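Local coordinates for protein ketol-acid reductoisomerase (NAD(+)) (uncultured archaeon GZfos26G2, PDB 4XDY) that catalyses the magnesium-dependent alkyl migration and NADH-dependent reduction that turn (S)-2-acetolactate into (R)-2,3-dihydroxy-isovalerate in branched-chain amino-acid biosynthesis, at residues Val132-Pro137 / Met176-Ala181; Ala32-Asp37 / Glu140-Tyr145; Leu108-Gly113 / Cys186-Glu191; Val9-Leu14 / Met172-His177. One frame throughout, in Å; residues are numbered along the deposited sequence.

All four contacts involve the N-terminal Rossmann domain; contact 3 alone reaches beyond it, joining strand 107-110 to helix 188-203 of the C-terminal knotted domain. Contacts 1 and 3 meet the same sheet on neighbouring parallel strands, 128-134 and 107-110, with centres about 13 Å apart, and both touch NADH. Contacts 1 and 4 share Met176 and His177 just after helix 165-175, and their centres are about 11 Å apart. Contact 2 packs helix 26-37 on helix 138-146, its centre about 10 Å from that of contact 1. Along the chain, residues 9-14 come first and 186-191 last, with contact 2 lying wholly between the two halves of contact 4.

Contact 1: Val132-Pro137 / Met176-Ala181; sequences VAPKAP and MHWTKA. With NAI (1,4-dihydronicotinamide adenine dinucleotide), chain E; HIO (N-hydroxy-N-isopropyloxamic acid), chain H.
Trp178 lays its indole between Pro134 and the end of Met176, and it accounts for the largest share of the 180 Å² buried here. Its CB leads to CG, which is anti to the carbonyl carbon (chi1 -62°), and the indole beyond it lies against strand 128-134. Further out, CE2 comes within 3.9 Å of Pro134 CB, and CZ2 is closer to the same atom at 3.6 Å. Pro134 CB stands 3.8 Å from the centroid of the six-membered ring and 19° off its normal, the geometry of a CH-pi contact over the face. On the opposite face lies Met176 CE, displaced toward the rim. The far corner of the indole, CH2, approaches Val132 O at 3.5 Å near the ring plane and also touches Pro134 CD, while CZ3 lies 3.7 Å from Val132 CB.

The strand carrying Val132 and Pro134 belongs to the sheet of the Rossmann domain, and at its C-terminal end the chain enters the active-site cleft. Lys135 centres an inverse gamma turn there, and Pro137 occupies the N-cap position of helix 138-146. Ala136 O faces NADH C4N at 3.4 Å, the carbon that carries the hydride, whereas Pro137 CB packs on the methyl C42 of the inhibitor N-hydroxy-N-isopropyloxamic acid.

On the other segment His177, with positive phi (69°), closes helix 165-175 in a Schellman motif just ahead of the tryptophan. Met176 bends at its last torsion, and its CE reaches Val132 CG2 at 4.1 Å. Trp178 NE1 has a weak hydrogen bond to Glu141 of helix 138-146.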
# COMPACT_ATOMS: atom_id res chain seq x y z
N VAL A 132 -12.87 21.26 4.57
CA VAL A 132 -12.98 20.17 3.63
C VAL A 132 -11.66 19.37 3.65
O VAL A 132 -10.63 19.84 3.11
CB VAL A 132 -13.38 20.64 2.23
CG1 VAL A 132 -14.77 21.35 2.32
CG2 VAL A 132 -12.38 21.66 1.60
N ALA A 133 -11.68 18.25 4.36
CA ALA A 133 -10.44 17.50 4.65
C ALA A 133 -10.35 16.24 3.87
O ALA A 133 -11.12 15.32 4.16
CB ALA A 133 -10.37 17.20 6.13
N PRO A 134 -9.43 16.15 2.85
CA PRO A 134 -9.36 14.93 2.06
C PRO A 134 -8.56 13.90 2.85
O PRO A 134 -7.53 14.27 3.39
CB PRO A 134 -8.61 15.36 0.77
CG PRO A 134 -7.77 16.51 1.23
CD PRO A 134 -8.40 17.12 2.42
N LYS A 135 -8.97 12.63 2.81
CA LYS A 135 -8.27 11.52 3.45
C LYS A 135 -7.32 10.94 2.38
O LYS A 135 -7.50 9.82 1.83
CB LYS A 135 -9.29 10.48 3.98
CG LYS A 135 -10.28 11.03 4.98
CD LYS A 135 -9.67 11.49 6.30
CE LYS A 135 -9.32 12.97 6.42
NZ LYS A 135 -8.64 13.43 7.72
N ALA A 136 -6.34 11.79 1.97
CA ALA A 136 -5.49 11.47 0.85
C ALA A 136 -4.33 12.44 0.75
O ALA A 136 -4.48 13.65 0.98
CB ALA A 136 -6.24 11.54 -0.44
N PRO A 137 -3.14 11.91 0.40
CA PRO A 137 -2.09 12.81 -0.04
C PRO A 137 -2.46 13.55 -1.38
O PRO A 137 -3.09 12.99 -2.27
CB PRO A 137 -0.87 11.89 -0.22
CG PRO A 137 -1.48 10.58 -0.55
CD PRO A 137 -2.80 10.51 0.17
N MET A 176 -14.69 18.94 -6.32
CA MET A 176 -13.40 18.17 -6.31
C MET A 176 -13.56 16.69 -6.46
O MET A 176 -12.56 15.96 -6.53
CB MET A 176 -12.56 18.53 -5.06
CG MET A 176 -12.11 19.97 -5.08
SD MET A 176 -11.03 20.54 -3.77
CE MET A 176 -12.15 20.51 -2.37
N HIS A 177 -14.81 16.23 -6.61
CA HIS A 177 -15.14 14.83 -6.88
C HIS A 177 -14.88 13.85 -5.72
O HIS A 177 -14.85 12.61 -5.90
CB HIS A 177 -14.48 14.33 -8.16
CG HIS A 177 -14.90 15.05 -9.42
ND1 HIS A 177 -14.52 14.62 -10.67
CD2 HIS A 177 -15.66 16.15 -9.62
CE1 HIS A 177 -15.03 15.43 -11.60
NE2 HIS A 177 -15.68 16.40 -10.99
N TRP A 178 -14.70 14.39 -4.53
CA TRP A 178 -14.46 13.55 -3.34
C TRP A 178 -15.73 12.77 -3.01
O TRP A 178 -15.69 11.72 -2.45
CB TRP A 178 -14.08 14.38 -2.13
CG TRP A 178 -12.79 15.20 -2.22
CD1 TRP A 178 -11.92 15.27 -3.27
CD2 TRP A 178 -12.33 16.15 -1.27
NE1 TRP A 178 -10.94 16.21 -3.04
CE2 TRP A 178 -11.15 16.75 -1.81
CE3 TRP A 178 -12.79 16.56 -0.03
CZ2 TRP A 178 -10.46 17.76 -1.13
CZ3 TRP A 178 -12.10 17.54 0.63
CH2 TRP A 178 -10.94 18.11 0.07
N THR A 179 -16.88 13.34 -3.38
CA THR A 179 -18.17 12.66 -3.21
C THR A 179 -18.27 11.37 -3.99
O THR A 179 -19.08 10.51 -3.62
CB THR A 179 -19.33 13.63 -3.66
OG1 THR A 179 -18.97 14.29 -4.87
CG2 THR A 179 -19.56 14.63 -2.65
N LYS A 180 -17.43 11.17 -5.02
CA LYS A 180 -17.43 9.90 -5.68
C LYS A 180 -16.96 8.74 -4.78
O LYS A 180 -17.39 7.57 -4.91
CB LYS A 180 -16.68 9.96 -7.00
CG LYS A 180 -17.30 10.96 -7.97
CD LYS A 180 -16.61 10.89 -9.29
CE LYS A 180 -16.96 12.05 -10.17
NZ LYS A 180 -18.38 11.96 -10.55
N ALA A 181 -16.05 9.05 -3.86
CA ALA A 181 -15.64 8.07 -2.87
C ALA A 181 -16.55 8.16 -1.64
O ALA A 181 -16.93 7.14 -1.06
CB ALA A 181 -14.16 8.34 -2.46
PA NAI E . 2.78 22.53 1.89
O1A NAI E . 3.81 22.17 2.98
O2A NAI E . 2.80 21.83 0.61
O5B NAI E . 2.82 24.14 1.80
C5B NAI E . 2.05 24.83 0.78
C4B NAI E . 2.91 26.00 0.21
O4B NAI E . 3.04 26.92 1.29
C3B NAI E . 4.37 25.69 -0.23
O3B NAI E . 4.31 25.06 -1.51
C2B NAI E . 5.01 27.06 -0.18
O2B NAI E . 4.82 27.70 -1.45
C1B NAI E . 4.17 27.76 0.92
N9A NAI E . 4.97 27.98 2.12
C8A NAI E . 5.78 27.01 2.71
N7A NAI E . 6.37 27.52 3.77
C5A NAI E . 5.98 28.82 3.85
C6A NAI E . 6.28 29.93 4.74
N6A NAI E . 7.13 29.81 5.76
N1A NAI E . 5.65 31.13 4.56
C2A NAI E . 4.81 31.31 3.52
N3A NAI E . 4.47 30.36 2.67
C4A NAI E . 5.03 29.10 2.77
O3 NAI E . 1.27 22.34 2.61
PN NAI E . 0.40 20.92 2.50
O1N NAI E . 1.24 19.76 2.97
O2N NAI E . -0.18 20.90 1.15
O5D NAI E . -0.58 21.24 3.71
C5D NAI E . -1.68 22.19 3.49
C4D NAI E . -2.86 21.93 4.50
O4D NAI E . -3.43 20.69 4.02
C3D NAI E . -2.46 21.65 5.93
O3D NAI E . -3.47 22.14 6.82
C2D NAI E . -2.37 20.11 6.05
O2D NAI E . -2.52 19.56 7.36
C1D NAI E . -3.50 19.71 5.12
N1N NAI E . -3.48 18.38 4.50
C2N NAI E . -2.39 18.02 3.78
C3N NAI E . -2.33 16.82 3.17
C7N NAI E . -1.21 16.52 2.33
O7N NAI E . -0.06 17.05 2.37
N7N NAI E . -1.53 15.78 1.30
C4N NAI E . -3.47 15.94 3.29
C5N NAI E . -4.66 16.47 3.87
C6N NAI E . -4.60 17.68 4.49
C1 HIO H . -1.17 14.87 6.21
O11 HIO H . -1.18 15.59 7.24
O12 HIO H . -0.38 14.92 5.21
C2 HIO H . -2.36 13.90 6.22
O2 HIO H . -3.30 14.16 7.01
N3 HIO H . -2.38 12.78 5.53
O3 HIO H . -3.67 12.11 5.32
C4 HIO H . -1.23 12.19 4.92
C41 HIO H . -1.16 10.71 5.32
C42 HIO H . -1.38 12.42 3.42

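Contact 2: Ala32-Asp37 / Glu140-Tyr145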
# COMPACT_ATOMS: atom_id res chain seq x y z
N ALA A 32 -6.68 23.23 -6.13
CA ALA A 32 -6.83 24.28 -7.14
C ALA A 32 -7.11 23.77 -8.56
O ALA A 32 -8.00 24.30 -9.26
CB ALA A 32 -5.64 25.24 -7.09
N ASN A 33 -6.40 22.75 -8.99
CA ASN A 33 -6.58 22.22 -10.29
C ASN A 33 -7.83 21.42 -10.44
O ASN A 33 -8.45 21.44 -11.50
CB ASN A 33 -5.38 21.43 -10.73
CG ASN A 33 -4.23 22.34 -11.17
OD1 ASN A 33 -4.29 22.89 -12.28
ND2 ASN A 33 -3.24 22.60 -10.29
N CYS A 34 -8.27 20.71 -9.38
CA CYS A 34 -9.53 19.99 -9.49
C CYS A 34 -10.70 20.99 -9.55
O CYS A 34 -11.66 20.78 -10.31
CB CYS A 34 -9.71 18.98 -8.32
SG CYS A 34 -8.46 17.65 -8.38
N LEU A 35 -10.63 22.03 -8.74
CA LEU A 35 -11.63 23.06 -8.71
C LEU A 35 -11.69 23.79 -10.09
O LEU A 35 -12.77 23.95 -10.67
CB LEU A 35 -11.38 24.07 -7.63
CG LEU A 35 -11.71 23.61 -6.19
CD1 LEU A 35 -11.07 24.59 -5.18
CD2 LEU A 35 -13.19 23.52 -5.91
N LYS A 36 -10.53 24.16 -10.58
CA LYS A 36 -10.48 24.84 -11.90
C LYS A 36 -11.02 23.94 -13.05
O LYS A 36 -11.85 24.37 -13.85
CB LYS A 36 -9.09 25.38 -12.17
CG LYS A 36 -9.06 26.07 -13.57
CD LYS A 36 -7.81 26.89 -13.85
CE LYS A 36 -6.56 26.08 -14.17
NZ LYS A 36 -6.50 25.29 -15.44
N ASP A 37 -10.68 22.67 -13.04
CA ASP A 37 -11.14 21.69 -13.99
C ASP A 37 -12.65 21.48 -13.94
O ASP A 37 -13.21 21.14 -14.95
CB ASP A 37 -10.46 20.31 -13.83
CG ASP A 37 -9.01 20.25 -14.32
OD1 ASP A 37 -8.49 21.27 -14.80
OD2 ASP A 37 -8.38 19.17 -14.17
N GLU A 140 -2.08 12.00 -5.00
CA GLU A 140 -2.90 10.83 -5.31
C GLU A 140 -4.39 11.26 -5.43
O GLU A 140 -5.11 10.72 -6.22
CB GLU A 140 -2.70 9.75 -4.24
CG GLU A 140 -1.22 9.37 -4.06
CD GLU A 140 -0.48 9.27 -5.38
OE1 GLU A 140 -0.77 8.28 -6.08
OE2 GLU A 140 0.41 10.15 -5.69
N GLU A 141 -4.73 12.32 -4.73
CA GLU A 141 -6.02 13.05 -4.85
C GLU A 141 -6.21 13.60 -6.26
O GLU A 141 -7.28 13.39 -6.90
CB GLU A 141 -6.05 14.18 -3.82
CG GLU A 141 -7.23 15.12 -3.92
CD GLU A 141 -7.10 16.30 -2.98
OE1 GLU A 141 -6.20 16.28 -2.11
OE2 GLU A 141 -7.89 17.26 -3.12
N ARG A 142 -5.17 14.23 -6.79
CA ARG A 142 -5.25 14.73 -8.13
C ARG A 142 -5.38 13.64 -9.19
O ARG A 142 -6.25 13.72 -10.04
CB ARG A 142 -4.04 15.63 -8.41
CG ARG A 142 -4.00 16.10 -9.88
CD ARG A 142 -5.20 17.02 -10.15
NE ARG A 142 -5.02 17.72 -11.44
CZ ARG A 142 -6.02 18.22 -12.18
NH1 ARG A 142 -7.27 18.03 -11.82
NH2 ARG A 142 -5.74 18.83 -13.33
N LYS A 143 -4.64 12.56 -9.03
CA LYS A 143 -4.72 11.41 -9.87
C LYS A 143 -6.07 10.78 -9.85
O LYS A 143 -6.61 10.42 -10.94
CB LYS A 143 -3.70 10.36 -9.47
CG LYS A 143 -2.29 10.65 -9.95
CD LYS A 143 -1.36 9.48 -9.59
CE LYS A 143 -1.65 8.26 -10.47
NZ LYS A 143 -2.74 7.37 -10.00
N ALA A 144 -6.63 10.61 -8.64
CA ALA A 144 -7.98 10.06 -8.56
C ALA A 144 -8.98 10.90 -9.36
O ALA A 144 -9.86 10.33 -10.08
CB ALA A 144 -8.44 9.93 -7.08
N TYR A 145 -8.87 12.22 -9.25
CA TYR A 145 -9.80 13.10 -9.94
C TYR A 145 -9.63 12.93 -11.48
O TYR A 145 -10.62 12.75 -12.20
CB TYR A 145 -9.51 14.54 -9.54
CG TYR A 145 -10.33 15.57 -10.25
CD1 TYR A 145 -10.02 15.95 -11.56
CD2 TYR A 145 -11.41 16.15 -9.67
CE1 TYR A 145 -10.80 16.90 -12.25
CE2 TYR A 145 -12.19 17.08 -10.33
CZ TYR A 145 -11.84 17.47 -11.63
OH TYR A 145 -12.61 18.44 -12.28
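Two helices of the Rossmann domain pack side by side here: helix 26-37, which follows the glycine-rich turn at the dinucleotide, and helix 138-146. The axes of the two short segments approach to 10.2 Å, and their N-to-C directions differ by 22°, a nearly parallel arrangement. Cys34 fills the middle of the interface. Its CB lies over one face of the Tyr145 ring, 3.9 Å from the centroid and 24° off the normal, a CH-pi contact displaced toward the rim. The sulfur is placed obliquely to the same ring, and Cys34 SG comes to 3.4 Å from Tyr145 CG in a sulfur-aromatic contact.

Arg142 closes the solvent-facing side. A bend at chi2 sends CD back toward helix 26-37, and the guanidinium then presents both terminal nitrogens to one oxygen: Arg142 NH1 and Arg142 NH2 each lie 2.8 Å from Asp37 OD2. That oxygen is in the guanidinium plane, but both nitrogens reach it from the same face of the carboxylate, whose plane is turned 45° from the guanidinium. The salt bridge is therefore end-on and gathered on a single atom. Asn33 CB sits over the centre of one guanidinium face, 3.6 Å from Arg142 CZ, and Arg142 NH1 also makes a weak bond to Cys34 SG.

At the phenol end, Tyr145 OH is hydrogen-bonded to Ser38, while its ring stacks on His177 beyond helix 165-175. Leu35, on another side of helix 26-37, packs against Val42 of strand 41-50, and Glu141 of helix 138-146 bonds to Gln27 near the cofactor.

Contact 3: Leu108-Gly113 / Cys186-Glu191; sequences LCFSHG and CTFEQE. With NAI (1,4-dihydronicotinamide adenine dinucleotide), chain E.
Phe188 reaches across to Phe110 with the edge of its ring, its CE2 lying 4.1 Å from Phe110 CD1, and the two side chains cross at about a right angle. Phe188 CD2 also packs on Gly113 CA at 3.7 Å. The backbones approach closely here, the CA atoms of Gly113 and Phe188 being 4.9 Å apart.

Glu191, one turn further along, turns its carboxylate to the loop after strand 107-110. A bend at chi2 (-86°) brings CD to the edge of the His112 ring. Glu191 OE1 accepts two bonds: from His112 ND1 at 2.9 Å on its syn lone pair, and from Gly113 N at 2.8 Å, nearly straight (171°) but from above the carboxylate plane.

This pairing joins the Rossmann domain to the first helix of the knotted domain at the active site. His112 is a predicted active-site residue, and its CB lies 3.4 Å from the ribose O2D of NADH. Glu191 OE2 receives a bond from water 1, which also donates to Ser111 O, and forms a salt bridge with Lys135. At the helix start Thr187 and Gln190 make a capping box, each side chain accepting from the other's backbone N.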
# COMPACT_ATOMS: atom_id res chain seq x y z
N LEU A 108 -13.89 31.22 5.73
CA LEU A 108 -12.50 30.73 5.99
C LEU A 108 -12.54 29.22 6.03
O LEU A 108 -13.25 28.62 6.85
CB LEU A 108 -12.09 31.30 7.32
CG LEU A 108 -10.58 31.20 7.70
CD1 LEU A 108 -9.67 32.01 6.78
CD2 LEU A 108 -10.36 31.55 9.17
N CYS A 109 -11.73 28.60 5.18
CA CYS A 109 -11.76 27.17 4.99
C CYS A 109 -10.34 26.60 5.22
O CYS A 109 -9.33 27.31 5.06
CB CYS A 109 -12.25 26.85 3.62
SG CYS A 109 -12.64 25.18 3.18
N PHE A 110 -10.32 25.34 5.62
CA PHE A 110 -9.07 24.60 5.99
C PHE A 110 -9.23 23.20 5.40
O PHE A 110 -10.38 22.75 5.12
CB PHE A 110 -8.89 24.46 7.45
CG PHE A 110 -8.68 25.76 8.17
CD1 PHE A 110 -9.79 26.54 8.55
CD2 PHE A 110 -7.43 26.24 8.41
CE1 PHE A 110 -9.60 27.73 9.23
CE2 PHE A 110 -7.22 27.43 9.08
CZ PHE A 110 -8.30 28.17 9.51
N SER A 111 -8.12 22.46 5.30
CA SER A 111 -8.21 21.04 5.01
C SER A 111 -7.69 20.16 6.12
O SER A 111 -7.58 18.96 5.93
CB SER A 111 -7.58 20.66 3.70
OG SER A 111 -8.36 21.11 2.58
N HIS A 112 -7.48 20.74 7.30
CA HIS A 112 -7.15 20.00 8.51
C HIS A 112 -7.61 20.91 9.63
O HIS A 112 -7.32 22.15 9.57
CB HIS A 112 -5.64 19.81 8.58
CG HIS A 112 -5.16 19.03 9.77
ND1 HIS A 112 -5.86 17.97 10.37
CD2 HIS A 112 -4.00 19.16 10.47
CE1 HIS A 112 -5.10 17.46 11.34
NE2 HIS A 112 -3.97 18.16 11.40
N GLY A 113 -8.21 20.30 10.65
CA GLY A 113 -8.74 21.06 11.80
C GLY A 113 -7.80 21.63 12.85
O GLY A 113 -8.26 22.35 13.77
N CYS A 186 -18.58 15.85 10.15
CA CYS A 186 -17.94 15.67 11.45
C CYS A 186 -17.63 17.02 12.02
O CYS A 186 -18.01 18.07 11.45
CB CYS A 186 -16.68 14.79 11.32
SG CYS A 186 -15.34 15.67 10.44
N THR A 187 -17.03 17.08 13.18
CA THR A 187 -16.62 18.33 13.75
C THR A 187 -15.13 18.60 13.43
O THR A 187 -14.39 17.68 13.03
CB THR A 187 -16.73 18.38 15.29
OG1 THR A 187 -15.86 17.39 15.89
CG2 THR A 187 -18.20 18.10 15.76
N PHE A 188 -14.71 19.84 13.63
CA PHE A 188 -13.31 20.22 13.41
C PHE A 188 -12.40 19.36 14.36
O PHE A 188 -11.33 18.90 13.93
CB PHE A 188 -13.12 21.66 13.76
CG PHE A 188 -13.06 22.56 12.57
CD1 PHE A 188 -14.21 22.91 11.89
CD2 PHE A 188 -11.81 23.05 12.07
CE1 PHE A 188 -14.14 23.79 10.79
CE2 PHE A 188 -11.76 23.95 11.03
CZ PHE A 188 -12.95 24.28 10.36
N GLU A 189 -12.88 19.10 15.57
CA GLU A 189 -12.10 18.42 16.59
C GLU A 189 -11.99 16.94 16.19
O GLU A 189 -10.95 16.31 16.35
CB GLU A 189 -12.71 18.68 17.98
CG GLU A 189 -12.64 20.17 18.43
CD GLU A 189 -13.61 21.19 17.71
OE1 GLU A 189 -14.70 20.70 17.19
OE2 GLU A 189 -13.19 22.47 17.59
N GLN A 190 -13.07 16.36 15.72
CA GLN A 190 -13.00 14.98 15.29
C GLN A 190 -12.02 14.71 14.18
O GLN A 190 -11.30 13.74 14.24
CB GLN A 190 -14.34 14.40 14.86
CG GLN A 190 -15.38 14.19 15.94
CD GLN A 190 -16.62 13.68 15.23
OE1 GLN A 190 -17.36 14.46 14.66
NE2 GLN A 190 -16.74 12.35 15.12
N GLU A 191 -12.09 15.51 13.13
CA GLU A 191 -11.11 15.41 12.05
C GLU A 191 -9.70 15.54 12.55
O GLU A 191 -8.86 14.71 12.20
CB GLU A 191 -11.32 16.45 10.97
CG GLU A 191 -10.51 16.12 9.71
CD GLU A 191 -9.05 16.62 9.68
OE1 GLU A 191 -8.69 17.51 10.47
OE2 GLU A 191 -8.35 16.05 8.84
PA NAI E . 2.78 22.53 1.89
O1A NAI E . 3.81 22.17 2.98
O2A NAI E . 2.80 21.83 0.61
O5B NAI E . 2.82 24.14 1.80
C5B NAI E . 2.05 24.83 0.78
C4B NAI E . 2.91 26.00 0.21
O4B NAI E . 3.04 26.92 1.29
C3B NAI E . 4.37 25.69 -0.23
O3B NAI E . 4.31 25.06 -1.51
C2B NAI E . 5.01 27.06 -0.18
O2B NAI E . 4.82 27.70 -1.45
C1B NAI E . 4.17 27.76 0.92
N9A NAI E . 4.97 27.98 2.12
C8A NAI E . 5.78 27.01 2.71
N7A NAI E . 6.37 27.52 3.77
C5A NAI E . 5.98 28.82 3.85
C6A NAI E . 6.28 29.93 4.74
N6A NAI E . 7.13 29.81 5.76
N1A NAI E . 5.65 31.13 4.56
C2A NAI E . 4.81 31.31 3.52
N3A NAI E . 4.47 30.36 2.67
C4A NAI E . 5.03 29.10 2.77
O3 NAI E . 1.27 22.34 2.61
PN NAI E . 0.40 20.92 2.50
O1N NAI E . 1.24 19.76 2.97
O2N NAI E . -0.18 20.90 1.15
O5D NAI E . -0.58 21.24 3.71
C5D NAI E . -1.68 22.19 3.49
C4D NAI E . -2.86 21.93 4.50
O4D NAI E . -3.43 20.69 4.02
C3D NAI E . -2.46 21.65 5.93
O3D NAI E . -3.47 22.14 6.82
C2D NAI E . -2.37 20.11 6.05
O2D NAI E . -2.52 19.56 7.36
C1D NAI E . -3.50 19.71 5.12
N1N NAI E . -3.48 18.38 4.50
C2N NAI E . -2.39 18.02 3.78
C3N NAI E . -2.33 16.82 3.17
C7N NAI E . -1.21 16.52 2.33
O7N NAI E . -0.06 17.05 2.37
N7N NAI E . -1.53 15.78 1.30
C4N NAI E . -3.47 15.94 3.29
C5N NAI E . -4.66 16.47 3.87
C6N NAI E . -4.60 17.68 4.49
O HOH W 1 -6.47 16.65 7.16

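Contact 4: Val9-Leu14 / Met172-His177; sequences VDDSIL and MTKAMH
Residues 9-14 approach helix 165-175 as an irregular loop that passes into a 3-10 segment, and the nearest CA atoms across the contact, those of Asp11 and Lys174, are 6.2 Å apart. The loop is shaped by an Asx turn, Asp10 OD1 accepting from Ser12 N; Ser12 OG donates to the same oxygen, from the same face of the carboxylate. On the other segment, helical geometry ends at His177, whose N bonds back to Lys174 O.

Lys174 carries the polar half of the contact. Its CG is anti to the backbone N (chi1 -178°) and the rest of the chain is extended, running past Val9 in the opposite direction. Lys174 CB touches Val9 CG1 at 3.7 Å. Asp11 crosses the methylenes at about a right angle, with Asp11 OD2 3.5 Å from Lys174 CD. At the tip, Lys174 NZ donates to Val9 O at 2.9 Å, the C=O...N angle being 169°. Water 2 accepts from both Lys174 NZ and Asp11 N, and Asp6 O provides the amine with another acceptor.

The apolar half belongs to Leu14. Its CD1 lies on the first turn of this helical segment, 4.0 Å from Met172 CG and 4.1 Å from Ala175 CB. Leu14 also packs on Ala171 of the same helix.

The ammonium is thus held by main-chain oxygens and water; Asp11 OD2, 4.8 Å from Lys174 NZ, forms no direct ion pair, though its charge would probably still favour the lysine electrostatically. The loop ahead of strand 18-22 is held to helix 165-175 through backbone carbonyls and aliphatic packing.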
# COMPACT_ATOMS: atom_id res chain seq x y z
N VAL A 9 -25.46 15.87 -3.01
CA VAL A 9 -24.88 17.22 -2.83
C VAL A 9 -25.10 18.06 -4.08
O VAL A 9 -24.89 17.60 -5.16
CB VAL A 9 -23.30 17.16 -2.63
CG1 VAL A 9 -22.68 18.58 -2.62
CG2 VAL A 9 -22.96 16.32 -1.38
N ASP A 10 -25.43 19.30 -3.88
CA ASP A 10 -25.61 20.23 -5.00
C ASP A 10 -24.44 21.19 -4.95
O ASP A 10 -24.33 21.87 -3.93
CB ASP A 10 -26.88 21.03 -4.67
CG ASP A 10 -27.22 22.10 -5.72
OD1 ASP A 10 -26.59 22.12 -6.81
OD2 ASP A 10 -28.19 22.86 -5.40
N ASP A 11 -23.66 21.30 -6.01
CA ASP A 11 -22.54 22.26 -6.05
C ASP A 11 -22.78 23.59 -6.72
O ASP A 11 -21.86 24.36 -6.83
CB ASP A 11 -21.29 21.64 -6.61
CG ASP A 11 -21.47 21.17 -8.03
OD1 ASP A 11 -22.26 21.78 -8.75
OD2 ASP A 11 -20.79 20.21 -8.42
N SER A 12 -24.02 23.92 -7.04
CA SER A 12 -24.30 25.13 -7.80
C SER A 12 -24.03 26.42 -7.05
O SER A 12 -23.73 27.41 -7.69
CB SER A 12 -25.76 25.09 -8.32
OG SER A 12 -26.67 24.97 -7.28
N ILE A 13 -24.05 26.44 -5.71
CA ILE A 13 -23.64 27.62 -4.99
C ILE A 13 -22.26 28.24 -5.43
O ILE A 13 -22.04 29.46 -5.30
CB ILE A 13 -23.70 27.46 -3.47
CG1 ILE A 13 -23.70 28.85 -2.82
CG2 ILE A 13 -22.52 26.60 -2.92
CD1 ILE A 13 -24.02 28.83 -1.36
N LEU A 14 -21.34 27.38 -5.84
CA LEU A 14 -19.97 27.82 -6.22
C LEU A 14 -19.92 28.55 -7.56
O LEU A 14 -18.91 29.21 -7.85
CB LEU A 14 -19.02 26.63 -6.27
CG LEU A 14 -18.78 25.92 -4.95
CD1 LEU A 14 -17.70 24.86 -5.14
CD2 LEU A 14 -18.40 26.89 -3.85
N MET A 172 -17.88 22.34 -2.37
CA MET A 172 -16.44 22.24 -2.71
C MET A 172 -16.03 20.77 -2.90
O MET A 172 -15.31 20.43 -3.85
CB MET A 172 -15.61 22.97 -1.63
CG MET A 172 -15.61 24.44 -1.72
SD MET A 172 -14.79 25.21 -0.34
CE MET A 172 -13.05 24.83 -0.77
N THR A 173 -16.53 19.88 -2.03
CA THR A 173 -16.12 18.46 -2.12
C THR A 173 -16.71 17.77 -3.30
O THR A 173 -16.12 16.88 -3.91
CB THR A 173 -16.45 17.64 -0.85
OG1 THR A 173 -17.88 17.43 -0.74
CG2 THR A 173 -15.83 18.28 0.44
N LYS A 174 -17.89 18.23 -3.71
CA LYS A 174 -18.48 17.66 -4.92
C LYS A 174 -17.73 18.12 -6.18
O LYS A 174 -17.47 17.32 -7.08
CB LYS A 174 -19.97 18.05 -5.02
CG LYS A 174 -20.57 17.38 -6.29
CD LYS A 174 -22.05 17.54 -6.50
CE LYS A 174 -22.42 16.71 -7.76
NZ LYS A 174 -23.87 16.58 -7.64
N ALA A 175 -17.45 19.41 -6.25
CA ALA A 175 -16.67 20.00 -7.37
C ALA A 175 -15.25 19.32 -7.48
O ALA A 175 -14.69 19.13 -8.57
CB ALA A 175 -16.53 21.46 -7.19
N MET A 176 -14.69 18.94 -6.32
CA MET A 176 -13.40 18.17 -6.31
C MET A 176 -13.56 16.69 -6.46
O MET A 176 -12.56 15.96 -6.53
CB MET A 176 -12.56 18.53 -5.06
CG MET A 176 -12.11 19.97 -5.08
SD MET A 176 -11.03 20.54 -3.77
CE MET A 176 -12.15 20.51 -2.37
N HIS A 177 -14.81 16.23 -6.61
CA HIS A 177 -15.14 14.83 -6.88
C HIS A 177 -14.88 13.85 -5.72
O HIS A 177 -14.85 12.61 -5.90
CB HIS A 177 -14.48 14.33 -8.16
CG HIS A 177 -14.90 15.05 -9.42
ND1 HIS A 177 -14.52 14.62 -10.67
CD2 HIS A 177 -15.66 16.15 -9.62
CE1 HIS A 177 -15.03 15.43 -11.60
NE2 HIS A 177 -15.68 16.40 -10.99
O HOH W 2 -23.96 19.41 -8.31